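Local coordinates for protein ORF10 (Moritella marina, PDB 6RIW) that probably catalyses 3-oxoacyl-ACP synthesis in polyunsaturated fatty acid assembly, as the ketosynthase-chain length factor part of a larger synthase, at residues 22-33 / 361-369; 271-281 / 451-459. All blocks are in the same frame, centred on the assembly; numbering follows the deposited sequence.

Contact 1: residues 22-33 / 361-369; sequences FWQQLLEQQDCR and SVKSNLGHL
C32 N donates to N365 O (2.9 Å), where the loop after helix 19-27 runs past the short helix 363-366. This is part of the thiolase-like ketosynthase fold. S361-L369 carries the K-S-N-x-G-H sequence motif of the family. A Schellman motif at Q29 ends the first helix and turns the chain toward N365. The N365 amide fills the bend. Its ND2 donates to Q30 O (3.1 Å, 161° at the hydrogen) and to a water that also bonds L26 O. These two bonds fix the rotation of the amide. The L26 side chain crosses it at about a right angle, with L26 CD2 3.6 Å from N365 ND2. F22 presents its ring edge to V362, with CZ 3.8 Å from V362 CG2. C32 CB packs on L366 CD2 (3.9 Å). D31 closes an Asx turn through R33 N. The R33 chain bends at chi3 (-56°), which brings NE and NH2 side-on to the D31 carboxylate. Replacing R33 by alanine would remove the guanidinium, and the D31 carboxylate would probably lose its charged mate. R33 NE and R33 N reach D31 OD1 from opposite faces of the carboxylate. One face of the guanidinium lies against S364 O, with R33 NE 3.6 Å from it.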
loop_
_atom_site.group_PDB
_atom_site.type_symbol
_atom_site.label_atom_id
_atom_site.label_comp_id
_atom_site.label_asym_id
_atom_site.label_seq_id
_atom_site.Cartn_x
_atom_site.Cartn_y
_atom_site.Cartn_z
ATOM N N PHE A 22 18.159 14.074 -15.465
ATOM C CA PHE A 22 17.322 14.823 -14.532
ATOM C C PHE A 22 18.052 16.054 -14.007
ATOM O O PHE A 22 17.483 17.152 -13.955
ATOM C CB PHE A 22 16.910 13.873 -13.402
ATOM C CG PHE A 22 16.367 14.533 -12.151
ATOM C CD1 PHE A 22 15.144 15.175 -12.154
ATOM C CD2 PHE A 22 17.041 14.405 -10.950
ATOM C CE1 PHE A 22 14.625 15.733 -10.996
ATOM C CE2 PHE A 22 16.526 14.960 -9.777
ATOM C CZ PHE A 22 15.315 15.619 -9.806
ATOM N N TRP A 23 19.319 15.888 -13.632
ATOM C CA TRP A 23 20.099 17.001 -13.098
ATOM C C TRP A 23 20.221 18.132 -14.116
ATOM O O TRP A 23 20.004 19.304 -13.787
ATOM C CB TRP A 23 21.483 16.509 -12.678
ATOM C CG TRP A 23 22.316 17.591 -12.091
ATOM C CD1 TRP A 23 23.392 18.204 -12.672
ATOM C CD2 TRP A 23 22.125 18.230 -10.819
ATOM N NE1 TRP A 23 23.892 19.169 -11.827
ATOM C CE2 TRP A 23 23.130 19.208 -10.689
ATOM C CE3 TRP A 23 21.201 18.067 -9.776
ATOM C CZ2 TRP A 23 23.243 20.018 -9.559
ATOM C CZ3 TRP A 23 21.319 18.872 -8.653
ATOM C CH2 TRP A 23 22.332 19.835 -8.556
ATOM N N GLN A 24 20.555 17.796 -15.366
ATOM C CA GLN A 24 20.663 18.826 -16.398
ATOM C C GLN A 24 19.335 19.544 -16.597
ATOM O O GLN A 24 19.297 20.764 -16.796
ATOM C CB GLN A 24 21.138 18.203 -17.710
ATOM C CG GLN A 24 21.557 19.229 -18.755
ATOM C CD GLN A 24 22.700 20.124 -18.275
ATOM O OE1 GLN A 24 23.634 19.667 -17.603
ATOM N NE2 GLN A 24 22.631 21.404 -18.625
ATOM N N GLN A 25 18.224 18.809 -16.530
ATOM C CA GLN A 25 16.925 19.456 -16.668
ATOM C C GLN A 25 16.686 20.463 -15.548
ATOM O O GLN A 25 16.116 21.539 -15.782
ATOM C CB GLN A 25 15.815 18.406 -16.697
ATOM C CG GLN A 25 15.640 17.810 -18.083
ATOM C CD GLN A 25 14.864 16.522 -18.073
ATOM O OE1 GLN A 25 14.095 16.254 -17.146
ATOM N NE2 GLN A 25 15.067 15.698 -19.104
ATOM N N LEU A 26 17.086 20.120 -14.320
ATOM C CA LEU A 26 16.968 21.060 -13.208
ATOM C C LEU A 26 17.824 22.297 -13.441
ATOM O O LEU A 26 17.390 23.428 -13.161
ATOM C CB LEU A 26 17.391 20.384 -11.896
ATOM C CG LEU A 26 16.512 19.203 -11.470
ATOM C CD1 LEU A 26 16.920 18.725 -10.086
ATOM C CD2 LEU A 26 15.073 19.632 -11.463
ATOM N N LEU A 27 19.052 22.097 -13.928
ATOM C CA LEU A 27 19.953 23.230 -14.163
ATOM C C LEU A 27 19.403 24.167 -15.221
ATOM O O LEU A 27 19.662 25.377 -15.172
ATOM C CB LEU A 27 21.338 22.737 -14.580
ATOM C CG LEU A 27 22.112 21.838 -13.613
ATOM C CD1 LEU A 27 23.447 21.430 -14.237
ATOM C CD2 LEU A 27 22.330 22.560 -12.305
ATOM N N GLU A 28 18.645 23.628 -16.176
ATOM C CA GLU A 28 18.039 24.380 -17.264
ATOM C C GLU A 28 16.624 24.845 -16.946
ATOM O O GLU A 28 15.958 25.383 -17.834
ATOM C CB GLU A 28 18.010 23.529 -18.543
ATOM C CG GLU A 28 19.374 23.093 -19.066
ATOM C CD GLU A 28 19.276 22.131 -20.253
ATOM O OE1 GLU A 28 18.151 21.918 -20.761
ATOM O OE2 GLU A 28 20.322 21.590 -20.683
ATOM N N GLN A 29 16.138 24.612 -15.720
ATOM C CA GLN A 29 14.800 25.034 -15.298
ATOM C C GLN A 29 13.715 24.441 -16.193
ATOM O O GLN A 29 12.708 25.085 -16.491
ATOM C CB GLN A 29 14.687 26.556 -15.245
ATOM C CG GLN A 29 15.743 27.195 -14.384
ATOM C CD GLN A 29 15.446 28.658 -14.107
ATOM O OE1 GLN A 29 14.289 29.043 -13.901
ATOM N NE2 GLN A 29 16.492 29.481 -14.096
ATOM N N GLN A 30 13.908 23.189 -16.591
ATOM C CA GLN A 30 12.951 22.515 -17.459
ATOM C C GLN A 30 11.641 22.238 -16.727
ATOM O O GLN A 30 11.639 21.715 -15.609
ATOM C CB GLN A 30 13.544 21.199 -17.961
ATOM C CG GLN A 30 12.955 20.709 -19.263
ATOM C CD GLN A 30 13.492 21.496 -20.428
ATOM O OE1 GLN A 30 14.689 21.795 -20.490
ATOM N NE2 GLN A 30 12.612 21.854 -21.357
ATOM N N ASP A 31 10.529 22.559 -17.378
ATOM C CA ASP A 31 9.204 22.167 -16.922
ATOM C C ASP A 31 8.855 20.838 -17.587
ATOM O O ASP A 31 8.784 20.759 -18.817
ATOM C CB ASP A 31 8.180 23.244 -17.275
ATOM C CG ASP A 31 6.825 23.028 -16.611
ATOM O OD1 ASP A 31 6.496 21.887 -16.203
ATOM O OD2 ASP A 31 6.062 24.012 -16.511
ATOM N N CYS A 32 8.650 19.797 -16.778
ATOM C CA CYS A 32 8.373 18.454 -17.279
ATOM C C CYS A 32 6.908 18.043 -17.152
ATOM O O CYS A 32 6.581 16.871 -17.392
ATOM C CB CYS A 32 9.259 17.441 -16.551
ATOM S SG CYS A 32 11.044 17.849 -16.647
ATOM N N ARG A 33 6.022 18.967 -16.775
ATOM C CA ARG A 33 4.600 18.682 -16.658
ATOM C C ARG A 33 3.935 18.768 -18.033
ATOM O O ARG A 33 4.434 19.439 -18.938
ATOM C CB ARG A 33 3.951 19.656 -15.663
ATOM C CG ARG A 33 4.702 19.713 -14.305
ATOM C CD ARG A 33 4.354 20.948 -13.481
ATOM N NE ARG A 33 4.619 22.174 -14.237
ATOM C CZ ARG A 33 3.983 23.327 -14.040
ATOM N NH1 ARG A 33 3.043 23.430 -13.105
ATOM N NH2 ARG A 33 4.280 24.378 -14.791
ATOM N N SER A 361 11.837 23.287 -4.104
ATOM C CA SER A 361 10.885 22.202 -4.367
ATOM C C SER A 361 10.944 21.741 -5.816
ATOM O O SER A 361 10.580 22.491 -6.729
ATOM C CB SER A 361 9.459 22.624 -4.040
ATOM O OG SER A 361 8.600 21.503 -4.201
ATOM N N VAL A 362 11.353 20.487 -6.016
ATOM C CA VAL A 362 11.334 19.857 -7.331
ATOM C C VAL A 362 9.922 19.510 -7.789
ATOM O O VAL A 362 9.725 19.109 -8.944
ATOM C CB VAL A 362 12.230 18.598 -7.286
ATOM C CG1 VAL A 362 11.523 17.468 -6.531
ATOM C CG2 VAL A 362 12.633 18.142 -8.689
ATOM N N LYS A 363 8.916 19.649 -6.922
ATOM C CA LYS A 363 7.550 19.511 -7.409
ATOM C C LYS A 363 7.213 20.579 -8.444
ATOM O O LYS A 363 6.316 20.373 -9.279
ATOM C CB LYS A 363 6.571 19.548 -6.228
ATOM C CG LYS A 363 6.789 18.367 -5.255
ATOM C CD LYS A 363 5.642 18.224 -4.290
ATOM C CE LYS A 363 5.769 16.965 -3.413
ATOM N NZ LYS A 363 6.960 17.010 -2.542
ATOM N N SER A 364 7.932 21.703 -8.423
ATOM C CA SER A 364 7.708 22.740 -9.429
ATOM C C SER A 364 8.002 22.216 -10.830
ATOM O O SER A 364 7.262 22.521 -11.777
ATOM C CB SER A 364 8.563 23.981 -9.118
ATOM O OG SER A 364 9.965 23.724 -9.200
ATOM N N ASN A 365 9.067 21.406 -10.981
ATOM C CA ASN A 365 9.440 20.890 -12.299
ATOM C C ASN A 365 8.581 19.711 -12.719
ATOM O O ASN A 365 8.293 19.556 -13.913
ATOM C CB ASN A 365 10.898 20.421 -12.342
ATOM C CG ASN A 365 11.874 21.436 -11.813
ATOM O OD1 ASN A 365 11.986 21.630 -10.603
ATOM N ND2 ASN A 365 12.647 22.039 -12.712
ATOM N N LEU A 366 8.218 18.835 -11.762
ATOM C CA LEU A 366 7.719 17.503 -12.090
ATOM C C LEU A 366 6.260 17.269 -11.756
ATOM O O LEU A 366 5.686 16.290 -12.250
ATOM C CB LEU A 366 8.519 16.424 -11.341
ATOM C CG LEU A 366 10.019 16.393 -11.512
ATOM C CD1 LEU A 366 10.601 15.246 -10.706
ATOM C CD2 LEU A 366 10.323 16.244 -12.973
ATOM N N GLY A 367 5.666 18.105 -10.920
ATOM C CA GLY A 367 4.431 17.761 -10.247
ATOM C C GLY A 367 4.695 16.962 -8.983
ATOM O O GLY A 367 5.836 16.712 -8.577
ATOM N N HIS A 368 3.603 16.550 -8.343
ATOM C CA HIS A 368 3.654 15.797 -7.087
ATOM C C HIS A 368 3.538 14.312 -7.429
ATOM O O HIS A 368 2.462 13.837 -7.803
ATOM C CB HIS A 368 2.533 16.269 -6.156
ATOM C CG HIS A 368 2.450 15.537 -4.847
ATOM N ND1 HIS A 368 3.320 14.528 -4.492
ATOM C CD2 HIS A 368 1.625 15.708 -3.785
ATOM C CE1 HIS A 368 3.010 14.081 -3.286
ATOM N NE2 HIS A 368 1.989 14.785 -2.832
ATOM N N LEU A 369 4.641 13.584 -7.295
ATOM C CA LEU A 369 4.697 12.177 -7.691
ATOM C C LEU A 369 4.093 11.220 -6.649
ATOM O O LEU A 369 4.351 10.007 -6.720
ATOM C CB LEU A 369 6.151 11.786 -7.992
ATOM C CG LEU A 369 6.610 11.880 -9.448
ATOM C CD1 LEU A 369 6.356 13.267 -10.044
ATOM C CD2 LEU A 369 8.081 11.449 -9.642
HETATM O O HOH W 1 14.996 23.774 -11.923
#

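Contact 2: residues 271-281 / 451-459; sequences QSDAVRDGDHI and QPTQTLETN
Q271 reaches from helix 271-277 into the T453-T455 turn and binds two backbone carbonyls. Its NE2 donates to T453 O (3.0 Å) and to T455 O (3.0 Å). Both bonds are bent, 142° at the hydrogen, and the donor stands above each carbonyl plane. Q271 CG stands anti to the backbone N (chi1 -169°) and the chain is extended beyond it, which carries the amide out to the two carbonyls. L456 runs alongside it in the opposite direction, and L456 CD2 lies 3.6 Å from Q271 CD. The same methyl carbon touches V275 CG2 (3.8 Å). Q454 folds back at chi2 (-63°) over V275 and I281, with Q454 NE2 3.5 Å from I281 CD1. At the far end P452 slides past I281, and P452 CB lies 3.7 Å from I281 CG2.

The second shell sets these groups in place. T453 OG1 accepts from T455 N, an ST turn that shapes the loop around the glutamine. A water joins Q271 OE1 to E457 N and E457 OE1. N3 also binds both side chains, through ND2 to Q271 OE1 and through its backbone N to E457 OE1. A274 and I281 rest on strand 4-12. The loop 451-459 follows strand 443-450 and leads toward strand 469-478 of the second ketosynthase-like half. The direct hydrogen bonds across the contact both come from one neutral amide. The rest is mostly side-chain packing and water bridges, and no salt bridge crosses between the two segments.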
loop_
_atom_site.group_PDB
_atom_site.type_symbol
_atom_site.label_atom_id
_atom_site.label_comp_id
_atom_site.label_asym_id
_atom_site.label_seq_id
_atom_site.Cartn_x
_atom_site.Cartn_y
_atom_site.Cartn_z
ATOM N N GLN A 271 28.306 3.086 6.058
ATOM C CA GLN A 271 29.461 3.788 5.490
ATOM C C GLN A 271 30.747 2.982 5.649
ATOM O O GLN A 271 31.583 2.959 4.739
ATOM C CB GLN A 271 29.629 5.163 6.133
ATOM C CG GLN A 271 30.658 6.043 5.394
ATOM C CD GLN A 271 31.183 7.152 6.275
ATOM O OE1 GLN A 271 30.932 7.164 7.478
ATOM N NE2 GLN A 271 31.904 8.097 5.680
ATOM N N SER A 272 30.910 2.298 6.787
ATOM C CA SER A 272 32.087 1.447 6.989
ATOM C C SER A 272 32.249 0.435 5.860
ATOM O O SER A 272 33.359 0.231 5.351
ATOM C CB SER A 272 31.991 0.724 8.333
ATOM O OG SER A 272 30.791 -0.022 8.410
ATOM N N ASP A 273 31.151 -0.214 5.453
ATOM C CA ASP A 273 31.239 -1.204 4.384
ATOM C C ASP A 273 31.465 -0.535 3.034
ATOM O O ASP A 273 32.186 -1.070 2.182
ATOM C CB ASP A 273 29.965 -2.060 4.343
ATOM C CG ASP A 273 29.752 -2.877 5.619
ATOM O OD1 ASP A 273 30.704 -3.013 6.424
ATOM O OD2 ASP A 273 28.623 -3.388 5.823
ATOM N N ALA A 274 30.853 0.634 2.815
ATOM C CA ALA A 274 31.015 1.315 1.535
ATOM C C ALA A 274 32.455 1.775 1.336
ATOM O O ALA A 274 32.992 1.692 0.225
ATOM C CB ALA A 274 30.061 2.511 1.438
ATOM N N VAL A 275 33.093 2.270 2.396
ATOM C CA VAL A 275 34.488 2.693 2.277
ATOM C C VAL A 275 35.392 1.482 2.098
ATOM O O VAL A 275 36.301 1.489 1.258
ATOM C CB VAL A 275 34.893 3.542 3.497
ATOM C CG1 VAL A 275 36.398 3.770 3.516
ATOM C CG2 VAL A 275 34.157 4.870 3.472
ATOM N N ARG A 276 35.133 0.411 2.854
ATOM C CA ARG A 276 35.922 -0.814 2.736
ATOM C C ARG A 276 35.859 -1.387 1.324
ATOM O O ARG A 276 36.880 -1.829 0.778
ATOM C CB ARG A 276 35.435 -1.833 3.769
ATOM C CG ARG A 276 36.001 -3.244 3.641
ATOM C CD ARG A 276 35.128 -4.267 4.382
ATOM N NE ARG A 276 33.867 -4.508 3.678
ATOM C CZ ARG A 276 32.761 -4.993 4.240
ATOM N NH1 ARG A 276 32.746 -5.320 5.525
ATOM N NH2 ARG A 276 31.664 -5.162 3.507
ATOM N N ASP A 277 34.680 -1.365 0.701
ATOM C CA ASP A 277 34.488 -2.022 -0.586
ATOM C C ASP A 277 34.771 -1.113 -1.775
ATOM O O ASP A 277 34.672 -1.573 -2.916
ATOM C CB ASP A 277 33.059 -2.586 -0.691
ATOM C CG ASP A 277 32.763 -3.652 0.369
ATOM O OD1 ASP A 277 33.709 -4.304 0.847
ATOM O OD2 ASP A 277 31.581 -3.840 0.737
ATOM N N GLY A 278 35.120 0.152 -1.547
ATOM C CA GLY A 278 35.471 1.037 -2.645
ATOM C C GLY A 278 34.303 1.532 -3.472
ATOM O O GLY A 278 34.465 1.807 -4.667
ATOM N N ASP A 279 33.123 1.644 -2.872
ATOM C CA ASP A 279 31.950 2.106 -3.598
ATOM C C ASP A 279 32.022 3.609 -3.851
ATOM O O ASP A 279 32.659 4.360 -3.114
ATOM C CB ASP A 279 30.675 1.772 -2.817
ATOM C CG ASP A 279 30.547 0.291 -2.521
ATOM O OD1 ASP A 279 30.843 -0.522 -3.424
ATOM O OD2 ASP A 279 30.152 -0.071 -1.393
ATOM N N HIS A 280 31.333 4.048 -4.900
ATOM C CA HIS A 280 31.111 5.469 -5.106
ATOM C C HIS A 280 30.028 5.938 -4.144
ATOM O O HIS A 280 28.924 5.379 -4.135
ATOM C CB HIS A 280 30.702 5.745 -6.550
ATOM C CG HIS A 280 30.385 7.183 -6.808
ATOM N ND1 HIS A 280 29.097 7.671 -6.816
ATOM C CD2 HIS A 280 31.192 8.247 -7.028
ATOM C CE1 HIS A 280 29.123 8.973 -7.038
ATOM N NE2 HIS A 280 30.382 9.346 -7.174
ATOM N N ILE A 281 30.332 6.944 -3.329
ATOM C CA ILE A 281 29.377 7.481 -2.363
ATOM C C ILE A 281 28.797 8.777 -2.916
ATOM O O ILE A 281 29.533 9.742 -3.157
ATOM C CB ILE A 281 30.042 7.696 -0.993
ATOM C CG1 ILE A 281 30.544 6.356 -0.444
ATOM C CG2 ILE A 281 29.093 8.348 -0.026
ATOM C CD1 ILE A 281 31.334 6.472 0.859
ATOM N N GLN A 451 27.342 15.928 2.497
ATOM C CA GLN A 451 28.167 15.647 1.336
ATOM C C GLN A 451 28.929 14.340 1.538
ATOM O O GLN A 451 29.181 13.929 2.679
ATOM C CB GLN A 451 29.142 16.806 1.086
ATOM C CG GLN A 451 30.093 17.079 2.236
ATOM C CD GLN A 451 30.989 18.279 1.955
ATOM O OE1 GLN A 451 30.840 19.335 2.574
ATOM N NE2 GLN A 451 31.901 18.127 1.000
ATOM N N PRO A 452 29.272 13.644 0.454
ATOM C CA PRO A 452 29.963 12.364 0.601
ATOM C C PRO A 452 31.347 12.544 1.196
ATOM O O PRO A 452 32.007 13.564 0.990
ATOM C CB PRO A 452 30.051 11.835 -0.835
ATOM C CG PRO A 452 29.914 13.038 -1.693
ATOM C CD PRO A 452 29.016 13.977 -0.958
ATOM N N THR A 453 31.790 11.520 1.921
ATOM C CA THR A 453 33.127 11.532 2.500
ATOM C C THR A 453 33.557 10.100 2.768
ATOM O O THR A 453 32.722 9.230 3.042
ATOM C CB THR A 453 33.183 12.349 3.797
ATOM O OG1 THR A 453 34.503 12.283 4.350
ATOM C CG2 THR A 453 32.189 11.804 4.819
ATOM N N GLN A 454 34.869 9.863 2.681
ATOM C CA GLN A 454 35.443 8.579 3.056
ATOM C C GLN A 454 35.773 8.484 4.541
ATOM O O GLN A 454 36.089 7.388 5.020
ATOM C CB GLN A 454 36.709 8.302 2.234
ATOM C CG GLN A 454 36.515 8.372 0.727
ATOM C CD GLN A 454 35.545 7.324 0.210
ATOM O OE1 GLN A 454 35.822 6.122 0.269
ATOM N NE2 GLN A 454 34.400 7.776 -0.304
ATOM N N THR A 455 35.684 9.592 5.281
ATOM C CA THR A 455 36.065 9.625 6.689
ATOM C C THR A 455 35.000 8.949 7.550
ATOM O O THR A 455 33.835 9.359 7.541
ATOM C CB THR A 455 36.272 11.068 7.148
ATOM O OG1 THR A 455 37.261 11.693 6.319
ATOM C CG2 THR A 455 36.728 11.103 8.601
ATOM N N LEU A 456 35.407 7.939 8.315
ATOM C CA LEU A 456 34.493 7.219 9.192
ATOM C C LEU A 456 34.367 7.918 10.537
ATOM O O LEU A 456 35.303 8.570 11.008
ATOM C CB LEU A 456 34.967 5.782 9.412
ATOM C CG LEU A 456 35.108 4.938 8.145
ATOM C CD1 LEU A 456 35.411 3.495 8.496
ATOM C CD2 LEU A 456 33.848 5.029 7.302
ATOM N N GLU A 457 33.196 7.773 11.153
ATOM C CA GLU A 457 32.997 8.273 12.506
ATOM C C GLU A 457 33.763 7.409 13.492
ATOM O O GLU A 457 33.830 6.182 13.352
ATOM C CB GLU A 457 31.518 8.264 12.901
ATOM C CG GLU A 457 30.560 8.932 11.936
ATOM C CD GLU A 457 29.159 8.314 12.017
ATOM O OE1 GLU A 457 28.953 7.179 11.492
ATOM O OE2 GLU A 457 28.284 8.969 12.640
ATOM N N THR A 458 34.325 8.051 14.510
ATOM C CA THR A 458 35.016 7.278 15.529
ATOM C C THR A 458 34.031 6.711 16.540
ATOM O O THR A 458 34.240 5.608 17.059
ATOM C CB THR A 458 36.082 8.144 16.211
ATOM O OG1 THR A 458 36.765 7.365 17.197
ATOM C CG2 THR A 458 35.449 9.369 16.866
ATOM N N ASN A 459 32.937 7.423 16.794
ATOM C CA ASN A 459 31.930 6.977 17.743
ATOM C C ASN A 459 30.552 7.201 17.141
ATOM O O ASN A 459 30.257 8.292 16.643
ATOM C CB ASN A 459 32.058 7.723 19.072
ATOM C CG ASN A 459 31.487 6.937 20.235
ATOM O OD1 ASN A 459 31.801 7.213 21.393
ATOM N ND2 ASN A 459 30.646 5.945 19.934
HETATM O O HOH W 2 31.072 6.353 9.918
HETATM O O HOH W 3 34.180 4.211 -1.085
#

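How the contacts relate
Contact 1 lies within the first ketosynthase unit. Contact 2 joins helix 271-277 of that unit to the loop after strand 443-450. The centres of contact 1 and contact 2 are about 30 Å apart. The nearest atoms of contact 1 and contact 2 are about 12 Å apart, so the two do not touch. Along the chain their segments alternate: 22-33, 271-281, 361-369, 451-459. Segment 361-369 of contact 1 includes H368, whose side chain touches C196. In related ketosynthases the histidine of this motif lies in the active site, so contact 1 is probably a neighbour of that site. Contact 2 lies at the surface, with the E457 side chain about 5 Å from the bound magnesium ion.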